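Putative short-chain oxidoreductase (Thermus thermophilus, PDB 2YUT) binds NADP in a Rossmann-fold domain and is probably an oxidoreductase of the short-chain dehydrogenase/reductase family. Local coordinates at residues G7-L12 with G33-L38. Numbering follows the deposited sequence.
Sequences GATGGL and GALAEL. With NAP (NADP nicotinamide-adenine-dinucleotide phosphate), chain B.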
# COMPACT_ATOMS: atom_id res chain seq x y z
N GLY A 7 18.98 -6.01 -2.10
CA GLY A 7 18.46 -6.75 -3.24
C GLY A 7 19.59 -6.94 -4.24
O GLY A 7 19.36 -7.12 -5.45
N ALA A 8 20.82 -6.90 -3.73
CA ALA A 8 22.02 -7.05 -4.55
C ALA A 8 22.07 -8.38 -5.29
O ALA A 8 22.67 -8.47 -6.36
CB ALA A 8 23.26 -6.87 -3.67
N THR A 9 21.44 -9.40 -4.73
CA THR A 9 21.42 -10.73 -5.34
C THR A 9 20.37 -10.85 -6.43
O THR A 9 20.24 -11.90 -7.06
CB THR A 9 21.13 -11.81 -4.29
OG1 THR A 9 19.96 -11.43 -3.55
CG2 THR A 9 22.31 -11.99 -3.34
N GLY A 10 19.60 -9.79 -6.66
CA GLY A 10 18.57 -9.84 -7.69
C GLY A 10 19.08 -9.41 -9.05
O GLY A 10 20.26 -9.12 -9.21
N GLY A 11 18.19 -9.37 -10.04
CA GLY A 11 18.58 -8.98 -11.38
C GLY A 11 19.07 -7.55 -11.47
O GLY A 11 20.16 -7.29 -11.99
N LEU A 12 18.26 -6.60 -10.99
CA LEU A 12 18.63 -5.19 -11.02
C LEU A 12 19.78 -4.91 -10.06
O LEU A 12 20.73 -4.19 -10.40
CB LEU A 12 17.44 -4.30 -10.63
CG LEU A 12 16.51 -3.75 -11.72
CD1 LEU A 12 17.31 -2.91 -12.71
CD2 LEU A 12 15.80 -4.90 -12.42
N GLY A 33 25.18 -17.12 -0.04
CA GLY A 33 26.17 -17.64 -0.97
C GLY A 33 26.32 -16.75 -2.19
O GLY A 33 27.42 -16.29 -2.50
N ALA A 34 25.21 -16.51 -2.88
CA ALA A 34 25.25 -15.68 -4.08
C ALA A 34 25.77 -14.29 -3.74
O ALA A 34 26.54 -13.70 -4.51
CB ALA A 34 23.85 -15.58 -4.69
N LEU A 35 25.36 -13.77 -2.58
CA LEU A 35 25.78 -12.44 -2.14
C LEU A 35 27.29 -12.34 -1.95
O LEU A 35 27.92 -11.40 -2.44
CB LEU A 35 25.09 -12.08 -0.83
CG LEU A 35 25.44 -10.69 -0.26
CD1 LEU A 35 24.85 -9.62 -1.16
CD2 LEU A 35 24.90 -10.55 1.15
N ALA A 36 27.86 -13.30 -1.23
CA ALA A 36 29.30 -13.30 -0.96
C ALA A 36 30.16 -13.35 -2.22
O ALA A 36 31.20 -12.69 -2.29
CB ALA A 36 29.67 -14.46 -0.05
N GLU A 37 29.73 -14.12 -3.22
CA GLU A 37 30.49 -14.23 -4.46
C GLU A 37 30.45 -12.95 -5.29
O GLU A 37 31.46 -12.55 -5.88
CB GLU A 37 29.99 -15.42 -5.30
CG GLU A 37 30.75 -15.62 -6.64
CD GLU A 37 32.28 -15.62 -6.47
OE1 GLU A 37 32.80 -16.45 -5.69
OE2 GLU A 37 32.96 -14.78 -7.12
N LEU A 38 29.28 -12.31 -5.35
CA LEU A 38 29.14 -11.07 -6.10
C LEU A 38 29.98 -9.99 -5.41
O LEU A 38 30.73 -9.26 -6.05
CB LEU A 38 27.68 -10.61 -6.14
CG LEU A 38 27.42 -9.23 -6.78
CD1 LEU A 38 27.88 -9.24 -8.23
CD2 LEU A 38 25.93 -8.89 -6.70
PA NAP B . 14.63 -9.98 -8.42
O1A NAP B . 13.61 -11.16 -8.00
O2A NAP B . 15.58 -10.38 -9.48
O5B NAP B . 15.38 -9.55 -7.06
C5B NAP B . 14.62 -9.29 -5.87
C4B NAP B . 15.56 -8.93 -4.72
O4B NAP B . 14.76 -8.66 -3.56
C3B NAP B . 16.46 -10.13 -4.38
O3B NAP B . 17.78 -9.67 -4.09
C2B NAP B . 15.81 -10.67 -3.11
O2B NAP B . 16.80 -11.27 -2.28
C1B NAP B . 15.41 -9.33 -2.47
N9A NAP B . 14.47 -9.56 -1.35
C8A NAP B . 13.24 -10.06 -1.45
N7A NAP B . 12.70 -10.15 -0.24
C5A NAP B . 13.59 -9.70 0.64
C6A NAP B . 13.60 -9.57 2.02
N6A NAP B . 12.54 -9.93 2.74
N1A NAP B . 14.70 -9.09 2.62
C2A NAP B . 15.76 -8.73 1.91
N3A NAP B . 15.78 -8.84 0.59
C4A NAP B . 14.72 -9.32 -0.07
O3 NAP B . 13.68 -8.74 -8.82
PN NAP B . 14.20 -7.49 -9.69
O1N NAP B . 13.69 -7.62 -11.08
O2N NAP B . 15.65 -7.29 -9.49
O5D NAP B . 13.42 -6.24 -9.03
C5D NAP B . 14.11 -5.29 -8.23
C4D NAP B . 13.19 -4.12 -7.84
O4D NAP B . 12.71 -3.54 -9.07
C3D NAP B . 11.95 -4.63 -7.10
O3D NAP B . 11.40 -3.61 -6.26
C2D NAP B . 11.01 -4.93 -8.26
O2D NAP B . 9.65 -4.93 -7.84
C1D NAP B . 11.28 -3.67 -9.09
N1N NAP B . 10.74 -3.75 -10.46
C2N NAP B . 11.08 -4.83 -11.29
C3N NAP B . 10.56 -4.90 -12.58
C7N NAP B . 10.93 -6.07 -13.49
O7N NAP B . 10.35 -6.25 -14.56
N7N NAP B . 11.90 -6.86 -13.02
C4N NAP B . 9.71 -3.90 -13.04
C5N NAP B . 9.38 -2.83 -12.23
C6N NAP B . 9.89 -2.74 -10.94
P2B NAP B . 17.16 -12.84 -2.38
O1X NAP B . 17.11 -13.26 -3.93
O2X NAP B . 18.70 -12.95 -1.92
O3X NAP B . 16.26 -13.67 -1.54
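Thr9 and Ala8 meet the helical residues Ala34, Leu35 and Leu38 through van der Waals contacts, with no hydrogen bond between the two segments. Thr9 lays its methyl CG2 against the helix backbone at Leu35, 3.6 Å from Leu35 N. The same methyl touches Leu35 CB and, more loosely, Ala34 CB. Ala8 CB packs against Leu35 CD1 at 4.0 Å. Leu38 reaches in with its CD2, which lies 3.3 Å from Ala8 O.

The hydrogen bonds to the cofactor come from Thr9, Gly11 and Leu12. The Thr9 side chain is two-faced: with chi1 at 51°, CG2 stands anti to the carbonyl carbon and meets the helix, while OG1 turns to NADP. Thr9 OG1 accepts a bond from the ribose hydroxyl O3B. Thr9 OG1 also donates to O2X of the 2'-phosphate, 2.6 Å away. Gly11 N and Leu12 N, in the first turn of helix 11-19, donate nearly straight bonds to the diphosphate oxygens O2A (2.9 Å) and O2N (3.1 Å). Segment 7-12 carries the glycine-rich dinucleotide-binding loop of the Rossmann fold. A type I turn from Gly7 to Gly10 shapes it, and Gly10, the N-cap, has no side chain to collide with O5B.

The loop links strand 2-6 to helix 11-19. Helix 32-42 packs beside it, and Leu27 of strand 24-28 lies against Ala8, Leu35 and Leu38.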